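Local coordinates for translation initiation factor eIF2b-like protein,Translation initiation factor eIF2b-like protein (Chaetomium thermophilum, PDB 4ZEM) that forms the beta subunit of eIF2B, the complex that probably promotes exchange of GDP for GTP on eIF2 during translation initiation, at residues 276-281 against 349-354; 290-295 against 354-359. All coordinates share one frame; numbering follows the deposited sequence.

Contact 1: residues 276-281 against 349-354; sequences YQNGGL and TDYIPP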
loop_
_atom_site.group_PDB
_atom_site.type_symbol
_atom_site.label_atom_id
_atom_site.label_comp_id
_atom_site.label_asym_id
_atom_site.label_seq_id
_atom_site.Cartn_x
_atom_site.Cartn_y
_atom_site.Cartn_z
ATOM N N TYR A 276 -2.074 -2.511 -10.594
ATOM C CA TYR A 276 -1.860 -1.588 -11.692
ATOM C C TYR A 276 -3.174 -1.162 -12.333
ATOM O O TYR A 276 -4.216 -1.788 -12.127
ATOM C CB TYR A 276 -0.929 -2.215 -12.724
ATOM C CG TYR A 276 0.431 -2.525 -12.154
ATOM C CD1 TYR A 276 0.764 -3.815 -11.750
ATOM C CD2 TYR A 276 1.379 -1.516 -11.988
ATOM C CE1 TYR A 276 2.010 -4.095 -11.216
ATOM C CE2 TYR A 276 2.628 -1.786 -11.459
ATOM C CZ TYR A 276 2.940 -3.076 -11.073
ATOM O OH TYR A 276 4.181 -3.346 -10.543
ATOM N N GLN A 277 -3.108 -0.087 -13.108
ATOM C CA GLN A 277 -4.287 0.513 -13.716
ATOM C C GLN A 277 -5.046 -0.451 -14.623
ATOM O O GLN A 277 -6.266 -0.381 -14.729
ATOM C CB GLN A 277 -3.866 1.747 -14.509
ATOM C CG GLN A 277 -3.451 2.906 -13.626
ATOM C CD GLN A 277 -3.255 4.181 -14.406
ATOM O OE1 GLN A 277 -2.639 4.176 -15.473
ATOM N NE2 GLN A 277 -3.772 5.286 -13.877
ATOM N N ASN A 278 -4.310 -1.335 -15.284
ATOM C CA ASN A 278 -4.896 -2.337 -16.162
ATOM C C ASN A 278 -5.503 -3.509 -15.394
ATOM O O ASN A 278 -6.141 -4.379 -15.982
ATOM C CB ASN A 278 -3.841 -2.848 -17.142
ATOM C CG ASN A 278 -2.782 -3.692 -16.459
ATOM O OD1 ASN A 278 -2.458 -3.477 -15.288
ATOM N ND2 ASN A 278 -2.233 -4.654 -17.187
ATOM N N GLY A 279 -5.285 -3.540 -14.085
ATOM C CA GLY A 279 -5.796 -4.615 -13.255
ATOM C C GLY A 279 -4.787 -5.727 -13.030
ATOM O O GLY A 279 -5.087 -6.726 -12.383
ATOM N N GLY A 280 -3.577 -5.547 -13.549
ATOM C CA GLY A 280 -2.504 -6.494 -13.316
ATOM C C GLY A 280 -2.014 -6.397 -11.883
ATOM O O GLY A 280 -2.252 -5.400 -11.199
ATOM N N LEU A 281 -1.326 -7.431 -11.416
ATOM C CA LEU A 281 -0.857 -7.444 -10.036
ATOM C C LEU A 281 0.632 -7.713 -9.948
ATOM O O LEU A 281 1.212 -8.359 -10.822
ATOM C CB LEU A 281 -1.584 -8.512 -9.232
ATOM C CG LEU A 281 -3.098 -8.458 -9.088
ATOM C CD1 LEU A 281 -3.542 -9.720 -8.374
ATOM C CD2 LEU A 281 -3.543 -7.214 -8.327
ATOM N N THR A 349 9.554 -11.572 -7.756
ATOM C CA THR A 349 8.154 -11.256 -7.953
ATOM C C THR A 349 7.670 -11.735 -9.313
ATOM O O THR A 349 8.446 -11.875 -10.258
ATOM C CB THR A 349 7.901 -9.746 -7.842
ATOM O OG1 THR A 349 8.588 -9.072 -8.903
ATOM C CG2 THR A 349 8.399 -9.217 -6.505
ATOM N N ASP A 350 6.371 -11.968 -9.399
ATOM C CA ASP A 350 5.737 -12.324 -10.651
ATOM C C ASP A 350 4.632 -11.336 -10.934
ATOM O O ASP A 350 4.222 -10.569 -10.067
ATOM C CB ASP A 350 5.164 -13.742 -10.609
ATOM C CG ASP A 350 6.201 -14.800 -10.885
ATOM O OD1 ASP A 350 7.392 -14.458 -11.079
ATOM O OD2 ASP A 350 5.815 -15.983 -10.915
ATOM N N TYR A 351 4.183 -11.336 -12.177
ATOM C CA TYR A 351 3.118 -10.457 -12.599
ATOM C C TYR A 351 1.907 -11.302 -12.976
ATOM O O TYR A 351 2.034 -12.315 -13.662
ATOM C CB TYR A 351 3.579 -9.583 -13.764
ATOM C CG TYR A 351 2.469 -8.869 -14.490
ATOM C CD1 TYR A 351 1.973 -7.661 -14.016
ATOM C CD2 TYR A 351 1.938 -9.382 -15.669
ATOM C CE1 TYR A 351 0.960 -6.993 -14.680
ATOM C CE2 TYR A 351 0.930 -8.721 -16.343
ATOM C CZ TYR A 351 0.444 -7.525 -15.844
ATOM O OH TYR A 351 -0.561 -6.855 -16.502
ATOM N N ILE A 352 0.736 -10.907 -12.499
ATOM C CA ILE A 352 -0.480 -11.596 -12.887
ATOM C C ILE A 352 -1.310 -10.651 -13.739
ATOM O O ILE A 352 -1.673 -9.567 -13.285
ATOM C CB ILE A 352 -1.286 -12.050 -11.659
ATOM C CG1 ILE A 352 -0.484 -13.069 -10.851
ATOM C CG2 ILE A 352 -2.633 -12.620 -12.082
ATOM C CD1 ILE A 352 -1.245 -13.661 -9.699
ATOM N N PRO A 353 -1.613 -11.055 -14.982
ATOM C CA PRO A 353 -2.445 -10.230 -15.863
ATOM C C PRO A 353 -3.894 -10.213 -15.359
ATOM O O PRO A 353 -4.293 -11.130 -14.637
ATOM C CB PRO A 353 -2.306 -10.917 -17.225
ATOM C CG PRO A 353 -1.961 -12.318 -16.911
ATOM C CD PRO A 353 -1.176 -12.302 -15.633
ATOM N N PRO A 354 -4.664 -9.170 -15.711
ATOM C CA PRO A 354 -6.027 -9.009 -15.179
ATOM C C PRO A 354 -7.001 -10.150 -15.519
ATOM O O PRO A 354 -7.942 -10.385 -14.755
ATOM C CB PRO A 354 -6.490 -7.694 -15.823
ATOM C CG PRO A 354 -5.627 -7.547 -17.049
ATOM C CD PRO A 354 -4.296 -8.072 -16.624
#

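Contact 2: residues 290-295 against 354-359; sequences AAQAAH and PDLVDV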
loop_
_atom_site.group_PDB
_atom_site.type_symbol
_atom_site.label_atom_id
_atom_site.label_comp_id
_atom_site.label_asym_id
_atom_site.label_seq_id
_atom_site.Cartn_x
_atom_site.Cartn_y
_atom_site.Cartn_z
ATOM N N ALA A 290 -0.125 -20.495 -10.063
ATOM C CA ALA A 290 -1.266 -20.891 -9.247
ATOM C C ALA A 290 -2.534 -20.210 -9.750
ATOM O O ALA A 290 -3.619 -20.803 -9.754
ATOM C CB ALA A 290 -1.018 -20.555 -7.786
ATOM N N ALA A 291 -2.397 -18.959 -10.166
ATOM C CA ALA A 291 -3.536 -18.208 -10.658
ATOM C C ALA A 291 -4.108 -18.851 -11.905
ATOM O O ALA A 291 -5.318 -18.937 -12.066
ATOM C CB ALA A 291 -3.138 -16.772 -10.942
ATOM N N GLN A 292 -3.234 -19.290 -12.796
ATOM C CA GLN A 292 -3.686 -19.924 -14.019
ATOM C C GLN A 292 -4.400 -21.240 -13.776
ATOM O O GLN A 292 -5.420 -21.522 -14.395
ATOM C CB GLN A 292 -2.533 -20.121 -14.994
ATOM C CG GLN A 292 -3.004 -20.515 -16.378
ATOM C CD GLN A 292 -2.227 -19.820 -17.465
ATOM O OE1 GLN A 292 -2.803 -19.144 -18.313
ATOM N NE2 GLN A 292 -0.910 -19.966 -17.438
ATOM N N ALA A 293 -3.864 -22.043 -12.868
ATOM C CA ALA A 293 -4.469 -23.327 -12.574
ATOM C C ALA A 293 -5.856 -23.102 -12.020
ATOM O O ALA A 293 -6.806 -23.779 -12.392
ATOM C CB ALA A 293 -3.619 -24.093 -11.581
ATOM N N ALA A 294 -5.970 -22.123 -11.138
ATOM C CA ALA A 294 -7.247 -21.787 -10.546
ATOM C C ALA A 294 -8.231 -21.385 -11.633
ATOM O O ALA A 294 -9.386 -21.812 -11.636
ATOM C CB ALA A 294 -7.085 -20.668 -9.542
ATOM N N HIS A 295 -7.741 -20.585 -12.573
ATOM C CA HIS A 295 -8.556 -20.088 -13.668
ATOM C C HIS A 295 -8.992 -21.224 -14.585
ATOM O O HIS A 295 -10.119 -21.245 -15.074
ATOM C CB HIS A 295 -7.772 -19.042 -14.462
ATOM C CG HIS A 295 -8.566 -18.386 -15.548
ATOM N ND1 HIS A 295 -8.500 -18.786 -16.863
ATOM C CD2 HIS A 295 -9.434 -17.346 -15.512
ATOM C CE1 HIS A 295 -9.298 -18.027 -17.593
ATOM N NE2 HIS A 295 -9.876 -17.146 -16.797
ATOM N N PRO A 354 -4.664 -9.170 -15.711
ATOM C CA PRO A 354 -6.027 -9.009 -15.179
ATOM C C PRO A 354 -7.001 -10.150 -15.519
ATOM O O PRO A 354 -7.942 -10.385 -14.755
ATOM C CB PRO A 354 -6.490 -7.694 -15.823
ATOM C CG PRO A 354 -5.627 -7.547 -17.049
ATOM C CD PRO A 354 -4.296 -8.072 -16.624
ATOM N N ASP A 355 -6.786 -10.843 -16.632
ATOM C CA ASP A 355 -7.651 -11.958 -17.015
ATOM C C ASP A 355 -7.666 -13.077 -15.971
ATOM O O ASP A 355 -8.679 -13.750 -15.795
ATOM C CB ASP A 355 -7.239 -12.510 -18.380
ATOM C CG ASP A 355 -7.974 -11.832 -19.520
ATOM O OD1 ASP A 355 -8.639 -10.804 -19.266
ATOM O OD2 ASP A 355 -7.900 -12.324 -20.668
ATOM N N LEU A 356 -6.530 -13.284 -15.310
ATOM C CA LEU A 356 -6.383 -14.301 -14.263
ATOM C C LEU A 356 -6.961 -13.896 -12.905
ATOM O O LEU A 356 -7.037 -14.724 -11.998
ATOM C CB LEU A 356 -4.911 -14.680 -14.087
ATOM C CG LEU A 356 -4.297 -15.375 -15.306
ATOM C CD1 LEU A 356 -2.840 -15.768 -15.071
ATOM C CD2 LEU A 356 -5.135 -16.586 -15.704
ATOM N N VAL A 357 -7.320 -12.626 -12.744
ATOM C CA VAL A 357 -7.842 -12.146 -11.458
ATOM C C VAL A 357 -9.356 -11.926 -11.459
ATOM O O VAL A 357 -9.889 -11.275 -12.346
ATOM C CB VAL A 357 -7.168 -10.823 -11.040
ATOM C CG1 VAL A 357 -7.675 -10.379 -9.670
ATOM C CG2 VAL A 357 -5.663 -10.976 -11.037
ATOM N N ASP A 358 -10.042 -12.443 -10.444
ATOM C CA ASP A 358 -11.495 -12.304 -10.373
ATOM C C ASP A 358 -11.946 -11.172 -9.461
ATOM O O ASP A 358 -12.783 -10.360 -9.841
ATOM C CB ASP A 358 -12.127 -13.617 -9.911
ATOM C CG ASP A 358 -11.943 -14.728 -10.917
ATOM O OD1 ASP A 358 -12.598 -14.671 -11.981
ATOM O OD2 ASP A 358 -11.136 -15.646 -10.655
ATOM N N VAL A 359 -11.394 -11.119 -8.256
ATOM C CA VAL A 359 -11.792 -10.107 -7.292
ATOM C C VAL A 359 -10.585 -9.353 -6.740
ATOM O O VAL A 359 -9.558 -9.957 -6.429
ATOM C CB VAL A 359 -12.563 -10.728 -6.107
ATOM C CG1 VAL A 359 -12.928 -9.660 -5.086
ATOM C CG2 VAL A 359 -13.801 -11.449 -6.589
#

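Contact 1: residues 276-281 against 349-354
Leu-281 and Ile-352 form an antiparallel hydrogen-bonded pair in a three-stranded sheet, where strand 349-352 lies alongside the second arm of a beta hairpin made by strands 274-275 and 281-284. Leu-281 N gives its hydrogen to Ile-352 O at 2.9 Å, and Ile-352 N returns one to Leu-281 O at 3.1 Å. On one face of this pair the two side chains meet at their roots, CB of Leu-281 standing 4.3 Å from CB of Ile-352; beyond them, helix 287-296 packs on Ile-352.

The hairpin closes through a type I turn from Tyr-276 to Gly-279, and Asn-278 ties this turn to the other segment. Its CG sits between the backbone N and the carbonyl carbon (chi1 70°), which lets Asn-278 OD1 reach forward to Gly-280 N, 2.9 Å away, in an Asx turn, the donor standing above the plane of the side-chain carbonyl. The other arm of the amide, Asn-278 ND2, points outward and donates to Tyr-351 OH at 2.8 Å. Amide and phenol meet tip to tip and nearly coplanar, 15° apart. The Tyr-351 ring runs past Gly-280 CA, where the absence of a side chain lets the phenol through, and Tyr-276 CD1 comes up at its edge. Pro-354 packs against the turn, its CB 3.3 Å from Asn-278 O, and its ring crosses the Asn-278 side chain at about a right angle. A phenylalanine in place of Tyr-351 would probably leave Asn-278 ND2 without this acceptor and the turn without its side-chain link to the strand.

With OD1 engaged inside the turn and ND2 across the contact, the Asn-278 amide is fixed in rotation, and the turn is held to strand 349-352 beyond the last backbone bonds of the sheet.

Contact 2: residues 290-295 against 354-359
His-295 turns its CG anti to the backbone N (chi1 -175°) and Leu-356 carries its CG anti to the carbonyl carbon (chi1 -66°), torsions that bring the imidazole and the CD2 branch of the leucine together. The two side chains cross at about a right angle, and CD2 does most of the touching. Leu-356 CD2 lies 3.8 Å from His-295 CB and makes an off-centre CH-pi contact with the imidazole, 4.3 Å from the ring centroid. Leu-356 CD2 is also 4.0 Å from Gln-292 CA, one turn back along the helix. Further in, Leu-356 CB meets Ala-291 CB at 4.2 Å.

Helix 287-296 belongs to the Rossmann-like part of the chain, where Ala-291 also packs on Phe-270 of the parallel strand 267-271. Opposed to it, residues 354-356 make a short 3-10 turn in the connection to strand 359-362, and Leu-356 is the side chain this turn plugs against the helix.

No hydrogen bond crosses here. Past the leucine, the His-295 ring lies beside the Asp-355 carbonyl, CD2 to O 3.7 Å, while the carboxylate of Asp-355 makes its salt bridge with Arg-369.

How the contacts relate
Contacts 1 and 2 have their centres about 11 Å apart, and the chain visits them alternately: 276-281, then 290-295, then 349-354, which runs straight into 354-359 with Pro-354 common to both. Contact 1 belongs to the small antiparallel sheet, contact 2 to helix 287-296 and the connection leading to strand 359-362 of the large mixed sheet. Between them they share an apolar layer: Val-357 CG2 touches Leu-281 CD1 at 3.6 Å, and Ile-352 CD1 reaches Ala-291 CB at 3.8 Å. Strand 349-352, which follows a segment missing from the model, is thus packed between hairpin and helix, and its chain runs on through 354-359 into the large sheet, consistent with one Rossmann-like domain.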